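Local coordinates for protein BolA (Coxiella burnetii, PDB 3TR3) that is of unknown function but belongs to the BolA family and is probably involved in the cellular response to stress, at the interface of chains A and B. Coordinates in Å, arbitrary orientation; residue numbers count along the deposited sequence, not the author numbering. Chains: chain A/B, BolA.

Contact 1 and contact 2 are neighbouring stretches of one seam, the centres of their C-alpha atoms about 5 Å apart, and they share A:Ala26, A:Glu27 and B:Ala26. In both, strand 22-28 of chain A lies parallel to strand 22-28 of chain B. Contact 1 adds the start of helix 7-17 of chain A, which receives a glutamate of chain B; contact 2 adds helix 7-17 of chain B, which receives the equivalent glutamate of chain A. The register is one residue out of step, A:Ala26 pairing with B:Ser25 and A:Glu27 with B:Ala26. The dimer may be a product of crystal packing.

Contact 1: the interface of chains A and B. Residues chain A 6-7, 26-28; chain B 24-27.
The carboxylate oxygen OE2 of B:Glu27 takes a hydrogen bond from the backbone N of A:Thr7, the first residue of helix 7-17, at 3.0 Å and nearly straight, 165° at the hydrogen. The N-H comes from above the carboxylate plane. A:Thr6 lies against the same oxygen, its CA 3.4 Å from B:Glu27 OE2. With CG anti to its carbonyl carbon (chi1 -62°) and the chain extended beyond, B:Glu27 meets A:Thr7 tip to tip, and its CG packs on the A:Thr7 methyl CG2. A negative carboxylate here would probably be steadied by the helix N-terminus. Beside it the hydroxyls of A:Thr7 and B:Ser25 share a hydrogen bond, OG1 to OG at 3.0 Å, whose direction is not settled. B:Ser25 OG stands anti to its backbone N (chi1 163°), which carries it to the threonine.

Beneath these side chains the two 22-28 strands pair as parallel neighbours. A:Ala26 N gives a hydrogen bond to B:Ile24 O at 3.0 Å, rather bent, with the donor above the carbonyl plane. B:Ala26 N returns one to A:Ala26 O at 3.2 Å, and A:Gly28 N reaches B:Ala26 O at 3.1 Å. A:Ala26 thus bonds through both its N and its O, as does B:Ala26, and this register sets B:Glu27 opposite A:Gly28 and close to the helix start. The site joins the edge strands of two BolA copies into a continuous sheet and fastens one flank to a helix, an assembly that may be confined to the crystal.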
ATOM      1  N   THR A   6       8.057   9.159   0.173  1.00 45.25           N
ATOM      2  CA  THR A   6       6.859   8.475   0.649  1.00 42.35           C
ATOM      3  C   THR A   6       6.267   7.552  -0.417  1.00 41.67           C
ATOM      4  O   THR A   6       6.634   7.645  -1.589  1.00 44.37           O
ATOM      5  CB  THR A   6       5.778   9.487   1.135  1.00 39.55           C
ATOM      6  OG1 THR A   6       5.340  10.287   0.034  1.00 43.21           O
ATOM      7  CG2 THR A   6       6.352  10.419   2.234  1.00 30.83           C
ATOM      8  N   THR A   7       5.382   6.649   0.012  1.00 36.75           N
ATOM      9  CA  THR A   7       4.642   5.762  -0.893  1.00 35.38           C
ATOM     10  C   THR A   7       3.785   6.552  -1.895  1.00 35.50           C
ATOM     11  O   THR A   7       3.408   6.047  -2.963  1.00 36.24           O
ATOM     12  CB  THR A   7       3.688   4.834  -0.104  1.00 32.93           C
ATOM     13  OG1 THR A   7       2.867   5.639   0.758  1.00 32.29           O
ATOM     14  CG2 THR A   7       4.462   3.792   0.706  1.00 27.08           C
ATOM     15  N   ALA A  26       1.008   0.232  -1.749  1.00 35.55           N
ATOM     16  CA  ALA A  26       2.408   0.465  -1.542  1.00 34.36           C
ATOM     17  C   ALA A  26       2.698   0.548  -0.059  1.00 37.05           C
ATOM     18  O   ALA A  26       1.849   0.928   0.725  1.00 43.16           O
ATOM     19  CB  ALA A  26       2.849   1.726  -2.259  1.00 34.16           C
ATOM     20  N   GLU A  27       3.893   0.120   0.296  1.00 36.04           N
ATOM     21  CA  GLU A  27       4.398   0.114   1.643  1.00 37.57           C
ATOM     22  C   GLU A  27       5.757   0.800   1.592  1.00 35.34           C
ATOM     23  O   GLU A  27       6.420   0.812   0.548  1.00 38.06           O
ATOM     24  CB  GLU A  27       4.583  -1.329   2.106  1.00 43.46           C
ATOM     25  CG  GLU A  27       3.301  -2.153   2.152  1.00 49.79           C
ATOM     26  CD  GLU A  27       3.568  -3.635   2.269  1.00 60.07           C
ATOM     27  OE1 GLU A  27       4.245  -4.022   3.238  1.00 61.60           O
ATOM     28  OE2 GLU A  27       3.128  -4.409   1.379  1.00 69.30           O
ATOM     29  N   GLY A  28       6.183   1.369   2.704  1.00 31.43           N
ATOM     30  CA  GLY A  28       7.507   1.944   2.754  1.00 34.78           C
ATOM     31  C   GLY A  28       7.946   2.307   4.152  1.00 32.70           C
ATOM     32  O   GLY A  28       7.093   2.605   4.976  1.00 28.07           O
TER
ATOM     33  N   ILE B  24      -4.098   0.547   1.206  1.00 28.01           N
ATOM     34  CA  ILE B  24      -3.453   1.056   0.010  1.00 33.07           C
ATOM     35  C   ILE B  24      -2.089   1.706   0.310  1.00 35.00           C
ATOM     36  O   ILE B  24      -1.266   1.883  -0.581  1.00 32.25           O
ATOM     37  CB  ILE B  24      -4.351   2.027  -0.808  1.00 33.38           C
ATOM     38  CG1 ILE B  24      -4.623   3.304  -0.025  1.00 30.96           C
ATOM     39  CG2 ILE B  24      -5.624   1.309  -1.332  1.00 23.62           C
ATOM     40  CD1 ILE B  24      -5.280   4.347  -0.870  1.00 31.52           C
ATOM     41  N   SER B  25      -1.854   2.041   1.567  1.00 33.26           N
ATOM     42  CA  SER B  25      -0.566   2.537   1.945  1.00 32.96           C
ATOM     43  C   SER B  25      -0.293   2.222   3.403  1.00 34.26           C
ATOM     44  O   SER B  25      -1.106   2.515   4.250  1.00 34.04           O
ATOM     45  CB  SER B  25      -0.497   4.028   1.682  1.00 33.94           C
ATOM     46  OG  SER B  25       0.586   4.605   2.376  1.00 34.31           O
ATOM     47  N   ALA B  26       0.851   1.599   3.679  1.00 35.02           N
ATOM     48  CA  ALA B  26       1.323   1.354   5.040  1.00 32.70           C
ATOM     49  C   ALA B  26       2.813   1.786   5.207  1.00 33.38           C
ATOM     50  O   ALA B  26       3.683   1.281   4.504  1.00 30.64           O
ATOM     51  CB  ALA B  26       1.146  -0.134   5.384  1.00 28.88           C
ATOM     52  N   GLU B  27       3.087   2.704   6.138  1.00 33.66           N
ATOM     53  CA  GLU B  27       4.429   3.277   6.346  1.00 36.70           C
ATOM     54  C   GLU B  27       4.785   3.277   7.816  1.00 38.40           C
ATOM     55  O   GLU B  27       3.875   3.283   8.664  1.00 35.14           O
ATOM     56  CB  GLU B  27       4.548   4.714   5.785  1.00 34.74           C
ATOM     57  CG  GLU B  27       4.336   4.791   4.273  1.00 39.90           C
ATOM     58  CD  GLU B  27       4.354   6.231   3.734  1.00 49.32           C
ATOM     59  OE1 GLU B  27       3.365   6.984   4.002  1.00 46.42           O
ATOM     60  OE2 GLU B  27       5.362   6.592   3.033  1.00 50.30           O
TER

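Contact 2: the interface of chains A and B. Residues chain A 25-27, 72; chain B 7-8, 11, 23, 26.
A:Glu27 runs from strand 22-28 of chain A to the first turn of helix 7-17 of chain B. A:Glu27 CB lies 3.5 Å from the hydroxyl OG1 of B:Thr7, and CG passes the same hydroxyl more loosely. From there the chain stays extended (chi2 165°) and delivers the carboxylate to B:His8, where CD lies at the edge of the imidazole, in the ring plane. The carboxylate and the ring are almost coplanar, 10° apart.

A:Glu27 OE1 accepts a hydrogen bond from B:Thr7 OG1 at 3.2 Å on its anti lone pair, away from OE2. The backbone N of B:His8 lies 3.1 Å from A:Glu27 OE1, but its N-H points elsewhere, and it is the threonine hydroxyl that bonds to this oxygen. The other oxygen, A:Glu27 OE2, takes a weak hydrogen bond from B:His8 ND1 at 3.4 Å. B:Lys11 crosses A:Glu27 at about a right angle, laying its CD near OE2, while its ammonium NZ is 5.5 Å from A:Glu27 OE2; any attraction between them would act at a distance. A:Lys72 approaches the imidazole with its NZ and may influence the ring's ionisation.

Waters fill in the polar links alongside. One joins A:Ala26 O to B:Val23 O, and the other bridges A:Ser25 OG and B:Lys11 NZ, lying 3.0 Å from that NZ.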
ATOM      1  N   SER A  25      -1.343  -0.503  -4.418  1.00 41.90           N
ATOM      2  CA  SER A  25      -0.920  -0.362  -3.035  1.00 42.64           C
ATOM      3  C   SER A  25       0.575  -0.225  -2.909  1.00 40.84           C
ATOM      4  O   SER A  25       1.328  -0.547  -3.829  1.00 42.48           O
ATOM      5  CB  SER A  25      -1.429  -1.520  -2.165  1.00 47.48           C
ATOM      6  OG  SER A  25      -0.870  -2.763  -2.552  1.00 50.53           O
ATOM      7  N   ALA A  26       1.008   0.232  -1.749  1.00 35.55           N
ATOM      8  CA  ALA A  26       2.408   0.465  -1.542  1.00 34.36           C
ATOM      9  C   ALA A  26       2.698   0.548  -0.059  1.00 37.05           C
ATOM     10  O   ALA A  26       1.849   0.928   0.725  1.00 43.16           O
ATOM     11  CB  ALA A  26       2.849   1.726  -2.259  1.00 34.16           C
ATOM     12  N   GLU A  27       3.893   0.120   0.296  1.00 36.04           N
ATOM     13  CA  GLU A  27       4.398   0.114   1.643  1.00 37.57           C
ATOM     14  C   GLU A  27       5.757   0.800   1.592  1.00 35.34           C
ATOM     15  O   GLU A  27       6.420   0.812   0.548  1.00 38.06           O
ATOM     16  CB  GLU A  27       4.583  -1.329   2.106  1.00 43.46           C
ATOM     17  CG  GLU A  27       3.301  -2.153   2.152  1.00 49.79           C
ATOM     18  CD  GLU A  27       3.568  -3.635   2.269  1.00 60.07           C
ATOM     19  OE1 GLU A  27       4.245  -4.022   3.238  1.00 61.60           O
ATOM     20  OE2 GLU A  27       3.128  -4.409   1.379  1.00 69.30           O
ATOM     21  N   LYS A  72       5.390  -6.268  -6.792  1.00 38.79           N
ATOM     22  CA  LYS A  72       4.514  -7.302  -7.326  1.00 41.95           C
ATOM     23  C   LYS A  72       3.788  -6.750  -8.550  1.00 42.17           C
ATOM     24  O   LYS A  72       3.171  -5.689  -8.485  1.00 43.23           O
ATOM     25  CB  LYS A  72       3.510  -7.781  -6.296  1.00 46.90           C
ATOM     26  CG  LYS A  72       4.134  -8.316  -5.023  1.00 55.39           C
ATOM     27  CD  LYS A  72       3.044  -8.891  -4.126  1.00 62.60           C
ATOM     28  CE  LYS A  72       3.595  -9.496  -2.860  1.00 67.58           C
ATOM     29  NZ  LYS A  72       3.355  -8.595  -1.713  1.00 69.31           N
TER
ATOM     30  N   THR B   7       5.619  -3.166   8.035  1.00 34.81           N
ATOM     31  CA  THR B   7       4.495  -2.571   7.338  1.00 36.31           C
ATOM     32  C   THR B   7       3.616  -3.634   6.674  1.00 35.96           C
ATOM     33  O   THR B   7       2.424  -3.410   6.507  1.00 37.90           O
ATOM     34  CB  THR B   7       4.931  -1.530   6.296  1.00 33.42           C
ATOM     35  OG1 THR B   7       5.782  -2.170   5.334  1.00 37.26           O
ATOM     36  CG2 THR B   7       5.671  -0.387   6.973  1.00 30.55           C
ATOM     37  N   HIS B   8       4.202  -4.761   6.269  1.00 34.18           N
ATOM     38  CA  HIS B   8       3.443  -5.845   5.622  1.00 36.23           C
ATOM     39  C   HIS B   8       2.540  -6.567   6.663  1.00 36.82           C
ATOM     40  O   HIS B   8       1.499  -7.100   6.322  1.00 36.61           O
ATOM     41  CB  HIS B   8       4.408  -6.837   4.948  1.00 35.40           C
ATOM     42  CG  HIS B   8       3.743  -7.841   4.054  1.00 45.10           C
ATOM     43  ND1 HIS B   8       3.040  -7.486   2.918  1.00 51.42           N
ATOM     44  CD2 HIS B   8       3.681  -9.197   4.122  1.00 45.95           C
ATOM     45  CE1 HIS B   8       2.581  -8.574   2.320  1.00 51.98           C
ATOM     46  NE2 HIS B   8       2.959  -9.626   3.033  1.00 50.09           N
ATOM     47  N   LYS B  11      -0.567  -4.372   7.103  1.00 31.87           N
ATOM     48  CA  LYS B  11      -1.431  -4.524   5.940  1.00 29.81           C
ATOM     49  C   LYS B  11      -2.197  -5.843   5.923  1.00 37.94           C
ATOM     50  O   LYS B  11      -3.414  -5.856   5.650  1.00 34.43           O
ATOM     51  CB  LYS B  11      -0.636  -4.357   4.635  1.00 28.79           C
ATOM     52  CG  LYS B  11      -1.253  -5.044   3.433  1.00 36.17           C
ATOM     53  CD  LYS B  11      -0.567  -4.593   2.140  1.00 43.54           C
ATOM     54  CE  LYS B  11      -0.832  -5.574   1.002  1.00 51.00           C
ATOM     55  NZ  LYS B  11      -2.136  -5.372   0.336  1.00 54.97           N
ATOM     56  N   VAL B  23      -5.639  -2.082   2.459  1.00 26.44           N
ATOM     57  CA  VAL B  23      -4.632  -1.124   2.947  1.00 27.88           C
ATOM     58  C   VAL B  23      -3.745  -0.616   1.750  1.00 32.88           C
ATOM     59  O   VAL B  23      -2.799  -1.291   1.312  1.00 37.78           O
ATOM     60  CB  VAL B  23      -3.795  -1.683   4.137  1.00 33.09           C
ATOM     61  CG1 VAL B  23      -2.907  -0.603   4.741  1.00 33.09           C
ATOM     62  CG2 VAL B  23      -4.704  -2.279   5.206  1.00 28.38           C
ATOM     63  N   ALA B  26       0.851   1.599   3.679  1.00 35.02           N
ATOM     64  CA  ALA B  26       1.323   1.354   5.040  1.00 32.70           C
ATOM     65  C   ALA B  26       2.813   1.786   5.207  1.00 33.38           C
ATOM     66  O   ALA B  26       3.683   1.281   4.504  1.00 30.64           O
ATOM     67  CB  ALA B  26       1.146  -0.134   5.384  1.00 28.88           C
TER
HETATM   68  O   HOH W   1      -0.003  -1.427   1.625  0.92 37.01           O
HETATM   69  O   HOH W   2      -2.573  -5.550  -2.674  1.00 46.90           O